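Local coordinates for Cel44C (Paenibacillus polymyxa, PDB 2YIH), which hydrolyses internal beta-1,4-glucosidic bonds of xyloglucan and cellulose-type glucans as an endo-acting glycoside hydrolase of family 44, this chain holding its TIM-barrel catalytic part, at residues M40-M50 and Q98-T109; G52-S60 and E84-V92. The protein carries 8 engineered substitutions. All coordinates share one frame; numbering follows the deposited sequence.

Contact 1 of 2, residues M40-M50 and Q98-T109. With BGC (beta-D-glucopyranose), chain B; EDO (1,2-ethanediol), chain M; EDO (1,2-ethanediol), chain L.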
loop_
_atom_site.group_PDB
_atom_site.type_symbol
_atom_site.label_atom_id
_atom_site.label_comp_id
_atom_site.label_asym_id
_atom_site.label_seq_id
_atom_site.Cartn_x
_atom_site.Cartn_y
_atom_site.Cartn_z
ATOM N N MET A 40 2.054 12.614 3.118
ATOM C CA MET A 40 1.819 11.200 3.398
ATOM C C MET A 40 1.771 10.970 4.912
ATOM O O MET A 40 2.411 11.694 5.659
ATOM C CB MET A 40 2.985 10.370 2.815
ATOM C CG MET A 40 3.030 10.421 1.283
ATOM S SD MET A 40 1.706 9.442 0.524
ATOM C CE MET A 40 2.066 9.816 -1.200
ATOM N N ALA A 41 1.083 9.911 5.331
ATOM C CA ALA A 41 1.069 9.470 6.735
ATOM C C ALA A 41 1.792 8.144 6.951
ATOM O O ALA A 41 2.003 7.714 8.095
ATOM C CB ALA A 41 -0.443 9.392 7.296
ATOM N N ALA A 42 2.175 7.485 5.861
ATOM C CA ALA A 42 2.818 6.170 5.998
ATOM C C ALA A 42 3.860 5.970 4.903
ATOM O O ALA A 42 3.621 6.297 3.757
ATOM C CB ALA A 42 1.759 5.028 5.934
ATOM N N ARG A 43 5.008 5.417 5.276
ATOM C CA ARG A 43 6.074 5.108 4.309
ATOM C C ARG A 43 6.494 3.661 4.476
ATOM O O ARG A 43 6.595 3.182 5.611
ATOM C CB ARG A 43 7.269 6.068 4.537
ATOM C CG ARG A 43 6.862 7.518 4.212
ATOM C CD ARG A 43 7.977 8.534 4.533
ATOM N NE ARG A 43 9.157 8.395 3.665
ATOM C CZ ARG A 43 10.366 8.058 4.101
ATOM N NH1 ARG A 43 10.542 7.655 5.357
ATOM N NH2 ARG A 43 11.392 8.081 3.274
ATOM N N ARG A 44 6.783 2.966 3.367
ATOM C CA ARG A 44 7.184 1.557 3.414
ATOM C C ARG A 44 8.561 1.431 2.788
ATOM O O ARG A 44 8.811 1.994 1.726
ATOM C CB ARG A 44 6.212 0.715 2.588
ATOM C CG ARG A 44 6.668 -0.753 2.355
ATOM C CD ARG A 44 5.487 -1.521 1.793
ATOM N NE ARG A 44 5.799 -2.945 1.548
ATOM C CZ ARG A 44 6.148 -3.451 0.369
ATOM N NH1 ARG A 44 6.450 -2.650 -0.666
ATOM N NH2 ARG A 44 6.278 -4.785 0.241
ATOM N N LEU A 45 9.409 0.617 3.419
ATOM C CA LEU A 45 10.687 0.218 2.821
ATOM C C LEU A 45 10.513 -1.274 2.481
ATOM O O LEU A 45 10.642 -2.142 3.354
ATOM C CB LEU A 45 11.839 0.447 3.812
ATOM C CG LEU A 45 13.220 0.029 3.283
ATOM C CD1 LEU A 45 13.613 0.866 2.073
ATOM C CD2 LEU A 45 14.259 0.172 4.379
ATOM N N GLY A 46 10.234 -1.540 1.223
ATOM C CA GLY A 46 9.882 -2.908 0.810
ATOM C C GLY A 46 10.018 -3.091 -0.666
ATOM O O GLY A 46 10.692 -2.318 -1.317
ATOM N N GLY A 47 9.481 -4.198 -1.177
ATOM C CA GLY A 47 9.702 -4.560 -2.565
ATOM C C GLY A 47 10.885 -5.484 -2.784
ATOM O O GLY A 47 11.513 -5.946 -1.836
ATOM N N ASN A 48 11.182 -5.760 -4.050
ATOM C CA ASN A 48 12.092 -6.890 -4.366
ATOM C C ASN A 48 13.477 -6.708 -3.732
ATOM O O ASN A 48 14.103 -7.684 -3.308
ATOM C CB ASN A 48 12.210 -7.026 -5.881
ATOM C CG ASN A 48 10.905 -7.450 -6.519
ATOM O OD1 ASN A 48 10.056 -7.998 -5.851
ATOM N ND2 ASN A 48 10.793 -7.301 -7.837
ATOM N N ARG A 49 13.973 -5.470 -3.679
ATOM C CA ARG A 49 15.330 -5.259 -3.123
ATOM C C ARG A 49 15.451 -5.628 -1.655
ATOM O O ARG A 49 16.574 -5.810 -1.150
ATOM C CB ARG A 49 15.784 -3.796 -3.327
ATOM C CG ARG A 49 16.357 -3.566 -4.717
ATOM C CD ARG A 49 17.833 -3.944 -4.758
ATOM N NE ARG A 49 18.439 -3.646 -6.065
ATOM C CZ ARG A 49 19.755 -3.709 -6.282
ATOM N NH1 ARG A 49 20.578 -4.021 -5.274
ATOM N NH2 ARG A 49 20.261 -3.371 -7.479
ATOM N N MET A 50 14.326 -5.654 -0.923
ATOM C CA MET A 50 14.456 -5.881 0.515
ATOM C C MET A 50 14.624 -7.340 0.918
ATOM O O MET A 50 15.070 -7.626 2.037
ATOM C CB MET A 50 13.304 -5.217 1.279
ATOM C CG MET A 50 13.450 -3.673 1.335
ATOM S SD MET A 50 15.007 -3.135 2.099
ATOM C CE MET A 50 14.716 -3.603 3.803
ATOM N N GLN A 98 13.850 9.930 8.236
ATOM C CA GLN A 98 12.982 10.694 7.355
ATOM C C GLN A 98 11.504 10.551 7.759
ATOM O O GLN A 98 10.765 11.545 7.773
ATOM C CB GLN A 98 13.228 10.340 5.886
ATOM C CG GLN A 98 12.441 11.226 4.910
ATOM C CD GLN A 98 12.998 12.666 4.783
ATOM O OE1 GLN A 98 13.787 13.139 5.614
ATOM N NE2 GLN A 98 12.572 13.360 3.740
ATOM N N SER A 99 11.077 9.340 8.127
ATOM C CA SER A 99 9.709 9.173 8.632
ATOM C C SER A 99 9.464 10.042 9.871
ATOM O O SER A 99 8.379 10.625 10.022
ATOM C CB SER A 99 9.402 7.713 8.981
ATOM O OG SER A 99 9.183 6.969 7.791
ATOM N N LEU A 100 10.437 10.040 10.784
ATOM C CA LEU A 100 10.318 10.844 12.006
ATOM C C LEU A 100 10.163 12.337 11.672
ATOM O O LEU A 100 9.292 13.002 12.252
ATOM C CB LEU A 100 11.504 10.601 12.929
ATOM C CG LEU A 100 11.471 9.160 13.472
ATOM C CD1 LEU A 100 12.679 8.950 14.413
ATOM C CD2 LEU A 100 10.139 8.814 14.192
ATOM N N LYS A 101 10.928 12.803 10.684
ATOM C CA LYS A 101 10.903 14.210 10.251
ATOM C C LYS A 101 9.540 14.552 9.637
ATOM O O LYS A 101 8.981 15.624 9.925
ATOM C CB LYS A 101 12.053 14.467 9.251
ATOM C CG LYS A 101 12.231 15.930 8.758
ATOM C CD LYS A 101 13.471 16.051 7.816
ATOM C CE LYS A 101 13.056 16.092 6.351
ATOM N NZ LYS A 101 14.203 16.408 5.444
ATOM N N LEU A 102 8.965 13.597 8.905
ATOM C CA LEU A 102 7.741 13.820 8.139
ATOM C C LEU A 102 6.500 13.423 8.946
ATOM O O LEU A 102 5.381 13.631 8.480
ATOM C CB LEU A 102 7.768 13.000 6.848
ATOM C CG LEU A 102 8.747 13.362 5.738
ATOM C CD1 LEU A 102 8.645 12.344 4.579
ATOM C CD2 LEU A 102 8.471 14.798 5.237
ATOM N N GLY A 103 6.699 12.812 10.113
ATOM C CA GLY A 103 5.598 12.299 10.922
ATOM C C GLY A 103 4.846 11.099 10.356
ATOM O O GLY A 103 3.626 10.954 10.563
ATOM N N THR A 104 5.560 10.195 9.690
ATOM C CA THR A 104 4.886 9.048 9.070
ATOM C C THR A 104 5.177 7.751 9.844
ATOM O O THR A 104 6.196 7.641 10.540
ATOM C CB THR A 104 5.332 8.841 7.602
ATOM O OG1 THR A 104 6.742 8.544 7.587
ATOM C CG2 THR A 104 5.057 10.105 6.779
ATOM N N TYR A 105 4.260 6.797 9.745
ATOM C CA TYR A 105 4.509 5.397 10.139
ATOM C C TYR A 105 5.663 4.869 9.288
ATOM O O TYR A 105 5.765 5.219 8.095
ATOM C CB TYR A 105 3.220 4.629 9.829
ATOM C CG TYR A 105 3.167 3.200 10.315
ATOM C CD1 TYR A 105 3.909 2.202 9.692
ATOM C CD2 TYR A 105 2.268 2.838 11.308
ATOM C CE1 TYR A 105 3.793 0.867 10.086
ATOM C CE2 TYR A 105 2.155 1.514 11.727
ATOM C CZ TYR A 105 2.910 0.535 11.097
ATOM O OH TYR A 105 2.795 -0.762 11.518
ATOM N N SER A 106 6.537 4.020 9.860
ATOM C CA SER A 106 7.501 3.301 9.036
ATOM C C SER A 106 7.197 1.812 9.056
ATOM O O SER A 106 7.177 1.202 10.128
ATOM C CB SER A 106 8.933 3.460 9.598
ATOM O OG SER A 106 9.426 4.779 9.371
ATOM N N LEU A 107 7.070 1.233 7.863
ATOM C CA LEU A 107 6.984 -0.225 7.701
ATOM C C LEU A 107 8.276 -0.702 7.074
ATOM O O LEU A 107 8.608 -0.301 5.975
ATOM C CB LEU A 107 5.823 -0.562 6.767
ATOM C CG LEU A 107 5.629 -2.036 6.337
ATOM C CD1 LEU A 107 5.521 -2.973 7.591
ATOM C CD2 LEU A 107 4.373 -2.157 5.469
ATOM N N VAL A 108 9.023 -1.527 7.806
ATOM C CA VAL A 108 10.343 -1.989 7.392
ATOM C C VAL A 108 10.314 -3.513 7.096
ATOM O O VAL A 108 9.942 -4.331 7.937
ATOM C CB VAL A 108 11.342 -1.695 8.538
ATOM C CG1 VAL A 108 12.725 -2.304 8.258
ATOM C CG2 VAL A 108 11.448 -0.156 8.773
ATOM N N THR A 109 10.744 -3.888 5.905
ATOM C CA THR A 109 10.786 -5.307 5.550
ATOM C C THR A 109 11.988 -5.989 6.190
ATOM O O THR A 109 13.105 -5.432 6.184
ATOM C CB THR A 109 10.885 -5.430 4.020
ATOM O OG1 THR A 109 9.721 -4.808 3.457
ATOM C CG2 THR A 109 10.916 -6.904 3.539
HETATM C C2 BGC B . 7.014 -9.734 -11.355
HETATM C C3 BGC B . 7.552 -9.397 -9.962
HETATM C C4 BGC B . 6.957 -8.069 -9.494
HETATM C C5 BGC B . 5.443 -8.009 -9.688
HETATM C C6 BGC B . 4.991 -6.572 -9.435
HETATM C C1 BGC B . 5.487 -9.738 -11.314
HETATM O O2 BGC B . 7.480 -11.018 -11.794
HETATM O O3 BGC B . 8.984 -9.280 -9.984
HETATM O O4 BGC B . 7.279 -7.744 -8.132
HETATM O O5 BGC B . 5.095 -8.401 -11.022
HETATM O O6 BGC B . 5.856 -5.640 -10.100
HETATM C C1 EDO M . 16.425 -2.358 -9.296
HETATM O O1 EDO M . 16.550 -3.312 -8.216
HETATM C C2 EDO M . 17.501 -1.274 -9.143
HETATM O O2 EDO M . 18.794 -1.789 -9.494
HETATM C C1 EDO L . 13.246 -0.370 -1.761
HETATM O O1 EDO L . 13.052 -1.744 -2.122
HETATM C C2 EDO L . 13.633 0.366 -3.038
HETATM O O2 EDO L . 12.506 0.383 -3.912
HETATM O O HOH W 1 4.487 13.503 5.544
HETATM O O HOH W 2 1.382 9.129 10.457
HETATM O O HOH W 3 7.580 -6.164 2.411
#

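Contact 2 of 2, residues G52-S60 and E84-V92. Engineered in segment 84-92: Val92 (natural residue Thr). With CA (calcium ion), chain C.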
loop_
_atom_site.group_PDB
_atom_site.type_symbol
_atom_site.label_atom_id
_atom_site.label_comp_id
_atom_site.label_asym_id
_atom_site.label_seq_id
_atom_site.Cartn_x
_atom_site.Cartn_y
_atom_site.Cartn_z
ATOM N N GLY A 52 16.806 -9.599 -0.115
ATOM C CA GLY A 52 18.223 -9.873 0.153
ATOM C C GLY A 52 19.024 -8.729 0.740
ATOM O O GLY A 52 20.274 -8.738 0.684
ATOM N N TYR A 53 18.343 -7.754 1.347
ATOM C CA TYR A 53 19.042 -6.652 1.997
ATOM C C TYR A 53 19.726 -7.110 3.310
ATOM O O TYR A 53 19.101 -7.748 4.161
ATOM C CB TYR A 53 18.061 -5.483 2.284
ATOM C CG TYR A 53 18.626 -4.419 3.243
ATOM C CD1 TYR A 53 19.580 -3.468 2.803
ATOM C CD2 TYR A 53 18.275 -4.428 4.606
ATOM C CE1 TYR A 53 20.086 -2.513 3.659
ATOM C CE2 TYR A 53 18.777 -3.476 5.471
ATOM C CZ TYR A 53 19.692 -2.529 5.012
ATOM O OH TYR A 53 20.186 -1.612 5.928
ATOM N N ASN A 54 21.016 -6.815 3.402
ATOM C CA ASN A 54 21.868 -7.192 4.525
ATOM C C ASN A 54 22.076 -5.933 5.363
ATOM O O ASN A 54 22.725 -4.994 4.922
ATOM C CB ASN A 54 23.209 -7.653 3.942
ATOM C CG ASN A 54 24.224 -8.020 5.015
ATOM O OD1 ASN A 54 24.068 -7.644 6.182
ATOM N ND2 ASN A 54 25.273 -8.769 4.627
ATOM N N TRP A 55 21.486 -5.878 6.552
ATOM C CA TRP A 55 21.588 -4.647 7.352
ATOM C C TRP A 55 23.013 -4.300 7.778
ATOM O O TRP A 55 23.325 -3.126 8.073
ATOM C CB TRP A 55 20.669 -4.735 8.570
ATOM C CG TRP A 55 21.224 -5.545 9.743
ATOM C CD1 TRP A 55 21.117 -6.905 9.912
ATOM C CD2 TRP A 55 21.811 -5.029 10.965
ATOM N NE1 TRP A 55 21.666 -7.273 11.134
ATOM C CE2 TRP A 55 22.110 -6.146 11.789
ATOM C CE3 TRP A 55 22.130 -3.737 11.430
ATOM C CZ2 TRP A 55 22.706 -6.013 13.041
ATOM C CZ3 TRP A 55 22.741 -3.602 12.690
ATOM C CH2 TRP A 55 23.006 -4.737 13.484
ATOM N N GLU A 56 23.866 -5.326 7.910
ATOM C CA GLU A 56 25.218 -5.098 8.411
ATOM C C GLU A 56 26.038 -4.244 7.476
ATOM O O GLU A 56 26.841 -3.412 7.944
ATOM C CB GLU A 56 25.958 -6.417 8.710
ATOM C CG GLU A 56 25.184 -7.354 9.658
ATOM C CD GLU A 56 25.969 -8.618 9.936
ATOM O OE1 GLU A 56 26.875 -8.969 9.132
ATOM O OE2 GLU A 56 25.700 -9.254 10.963
ATOM N N ASN A 57 25.889 -4.461 6.166
ATOM C CA ASN A 57 26.691 -3.717 5.186
ATOM C C ASN A 57 25.862 -2.905 4.193
ATOM O O ASN A 57 26.422 -2.270 3.321
ATOM C CB ASN A 57 27.668 -4.658 4.448
ATOM C CG ASN A 57 26.968 -5.746 3.626
ATOM O OD1 ASN A 57 25.767 -5.740 3.451
ATOM N ND2 ASN A 57 27.751 -6.678 3.089
ATOM N N ASN A 58 24.529 -3.002 4.305
ATOM C CA ASN A 58 23.576 -2.294 3.403
ATOM C C ASN A 58 23.526 -2.781 1.964
ATOM O O ASN A 58 22.886 -2.153 1.131
ATOM C CB ASN A 58 23.738 -0.769 3.444
ATOM C CG ASN A 58 23.550 -0.213 4.833
ATOM O OD1 ASN A 58 22.432 -0.232 5.380
ATOM N ND2 ASN A 58 24.646 0.275 5.433
ATOM N N MET A 59 24.187 -3.903 1.678
ATOM C CA MET A 59 24.147 -4.496 0.347
ATOM C C MET A 59 22.826 -5.207 0.114
ATOM O O MET A 59 22.141 -5.646 1.061
ATOM C CB MET A 59 25.342 -5.459 0.131
ATOM C CG MET A 59 26.725 -4.749 0.246
ATOM S SD MET A 59 26.889 -3.413 -0.994
ATOM C CE MET A 59 26.595 -1.962 -0.005
ATOM N N SER A 60 22.419 -5.286 -1.142
ATOM C CA SER A 60 21.177 -6.016 -1.464
ATOM C C SER A 60 21.325 -6.554 -2.877
ATOM O O SER A 60 22.286 -6.179 -3.592
ATOM C CB SER A 60 19.952 -5.077 -1.356
ATOM O OG SER A 60 20.061 -4.008 -2.285
ATOM N N GLU A 84 28.329 6.824 4.577
ATOM C CA GLU A 84 27.126 6.429 5.304
ATOM C C GLU A 84 26.722 4.989 4.996
ATOM O O GLU A 84 26.264 4.268 5.892
ATOM C CB GLU A 84 25.973 7.364 5.005
ATOM C CG GLU A 84 26.016 8.630 5.858
ATOM C CD GLU A 84 25.262 9.777 5.245
ATOM O OE1 GLU A 84 24.722 9.645 4.115
ATOM O OE2 GLU A 84 25.208 10.842 5.919
ATOM N N CYS A 85 26.941 4.584 3.741
ATOM C CA CYS A 85 26.614 3.219 3.266
ATOM C C CYS A 85 27.438 2.146 4.000
ATOM O O CYS A 85 26.996 1.005 4.162
ATOM C CB CYS A 85 26.798 3.126 1.730
ATOM S SG CYS A 85 26.112 1.636 0.963
ATOM N N GLU A 86 28.594 2.540 4.538
ATOM C CA GLU A 86 29.375 1.602 5.347
ATOM C C GLU A 86 28.872 1.376 6.767
ATOM O O GLU A 86 29.346 0.440 7.442
ATOM C CB GLU A 86 30.872 2.010 5.375
ATOM C CG GLU A 86 31.551 1.822 4.027
ATOM C CD GLU A 86 32.860 2.608 3.868
ATOM O OE1 GLU A 86 33.239 3.367 4.784
ATOM O OE2 GLU A 86 33.508 2.451 2.808
ATOM N N LYS A 87 27.947 2.209 7.263
ATOM C CA LYS A 87 27.490 2.079 8.655
ATOM C C LYS A 87 26.335 1.108 8.768
ATOM O O LYS A 87 25.354 1.247 8.024
ATOM C CB LYS A 87 27.029 3.434 9.211
ATOM C CG LYS A 87 28.160 4.466 9.280
ATOM C CD LYS A 87 29.104 4.194 10.457
ATOM C CE LYS A 87 29.722 5.500 10.950
ATOM N NZ LYS A 87 29.746 6.501 9.851
ATOM N N PRO A 88 26.438 0.121 9.681
ATOM C CA PRO A 88 25.364 -0.870 9.821
ATOM C C PRO A 88 24.014 -0.214 9.996
ATOM O O PRO A 88 23.865 0.765 10.757
ATOM C CB PRO A 88 25.763 -1.650 11.086
ATOM C CG PRO A 88 27.281 -1.622 11.030
ATOM C CD PRO A 88 27.612 -0.225 10.515
ATOM N N GLY A 89 23.055 -0.720 9.221
ATOM C CA GLY A 89 21.659 -0.333 9.351
ATOM C C GLY A 89 21.325 1.001 8.691
ATOM O O GLY A 89 20.170 1.437 8.752
ATOM N N ALA A 90 22.313 1.647 8.061
ATOM C CA ALA A 90 22.132 3.053 7.616
ATOM C C ALA A 90 20.997 3.250 6.592
ATOM O O ALA A 90 20.326 4.275 6.597
ATOM C CB ALA A 90 23.460 3.629 7.095
ATOM N N VAL A 91 20.767 2.290 5.706
ATOM C CA VAL A 91 19.628 2.457 4.778
ATOM C C VAL A 91 18.313 2.570 5.577
ATOM O O VAL A 91 17.445 3.430 5.289
ATOM C CB VAL A 91 19.521 1.267 3.761
ATOM C CG1 VAL A 91 18.138 1.222 3.079
ATOM C CG2 VAL A 91 20.624 1.378 2.677
ATOM N N VAL A 92 18.185 1.720 6.593
ATOM C CA VAL A 92 16.945 1.670 7.359
ATOM C C VAL A 92 16.829 2.850 8.329
ATOM O O VAL A 92 15.750 3.447 8.478
ATOM C CB VAL A 92 16.780 0.362 8.084
ATOM C CG1 VAL A 92 15.470 0.382 8.938
ATOM C CG2 VAL A 92 16.718 -0.771 7.050
HETATM CA CA CA C . 27.433 -10.952 10.369
HETATM O O HOH W 4 29.342 -2.202 7.416
HETATM O O HOH W 5 26.974 -11.630 12.690
HETATM O O HOH W 6 28.520 -11.156 8.253
#

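Contact 1 of 2, residues M40-M50 and Q98-T109
Met40 O touches Thr104 CG2 just ahead of the point where strands 42-45 and 105-109 begin to run side by side. Ala41 O accepts the first backbone bond from Tyr105 N, and a water bridges Ala41 O to Gly103 O, Gly103 being the C-prime residue of the Schellman motif that ends helix 90-102. Ala42 packs CB to CB against Tyr105, whose hydroxyl goes on to Glu227.

Arg43 carries most of the side-chain contact. Its backbone donates to Tyr105 O and accepts from Leu107 N. Its CD lies 3.3 Å from Thr104 OG1, and the bend at chi3 (67°) then turns the guanidinium toward the helix. There NH1 donates to Ser99 OG at 2.9 Å, almost in the guanidinium plane; Gln98 CG lies over one face, 3.7 Å from Arg43 NH2.

Arg44 runs alongside Leu107, CD to CD2 3.9 Å, and sends NH1 to Asn31. Leu45 N meets Leu107 O in a nearly straight bond of 2.8 Å (176°), and Leu45 O accepts from both N and OG1 of Thr109, the hydroxyl at 2.8 Å. Gly46 CA sits over the centre of the Arg44 guanidinium. Beyond the turn, Asn48 reaches a glucose of the bound glycan through a weak bond, and Met50 CB packs 3.7 Å from Thr109 CB.

Between two neighbouring parallel strands of the barrel, then, the buried Arg43 has its charge paired with Asp33 through NE, while NH1 bonds to Ser99 OG and Phe95 O, both on helix 90-102, tying a strand side chain to that helix.

Contact 2 of 2, residues G52-S60 and E84-V92
Beside the calcium site, the loop 52-60 is stitched to the turn that leads into helix 90-102, and Asn58 does most of the stitching. On this residue of positive phi (69°), chi1 (-58°) sends the amide toward 84-92 and chi2 (-69°) turns ND2 between two carbonyls: Cys85 O at 2.8 Å and Lys87 O at 2.9 Å, both near the amide plane. On the other branch OD1 accepts from Val91 N at 3.0 Å, nearly straight but from above the carbonyl plane, and from Tyr53 OH at 2.7 Å. An alanine here would remove all four bonds and is likely to leave the Val91 N-H and the Tyr53 hydroxyl without their acceptor.

The Tyr53 ring end rests on Val91 CB and on CG2 of the engineered Val92. Trp55 O receives Gly89 N at 2.7 Å, while Trp55 CZ3 lies 3.9 Å from Pro88 CB, the side chains crossing obliquely. Met59 CE touches Cys85 SG, the sulfur joined by a disulfide to Cys75. A water links Glu56 O to Glu86 O.

Glu56 turns its carboxylate the other way, both oxygens gripping the calcium ion, which Asp151, Asp154 and Tyr156 also bind. Lys87 to Ala90 form a type II turn, with Gly89 as N-cap residue of the helix. Loop 52-60, following barrel strand 42-45, is thus bound to the start of helix 90-102, within the beta-alpha connection after the second strand of the (beta/alpha)8 barrel.

How the contacts relate
From the N terminus, the chain runs through barrel strand 42-45 and the short helix 48-51 into the loop 52-60. Contact 2 closes first, joining that loop to 84-92 across 23 intervening residues that include helix 73-77 and the start of helix 82-85. The chain then follows helix 90-102 and returns in strand 105-110, where contact 1 closes the larger loop; contact 2 is therefore nested inside it. Helix 90-102 serves both, its start in contact 2 and its end in contact 1, in a beta-alpha-beta crossover between neighbouring parallel strands. The contacts also touch: Leu45 and Val108 pack on Val92, and Arg49 NH1 probably bonds to Ser60 OG.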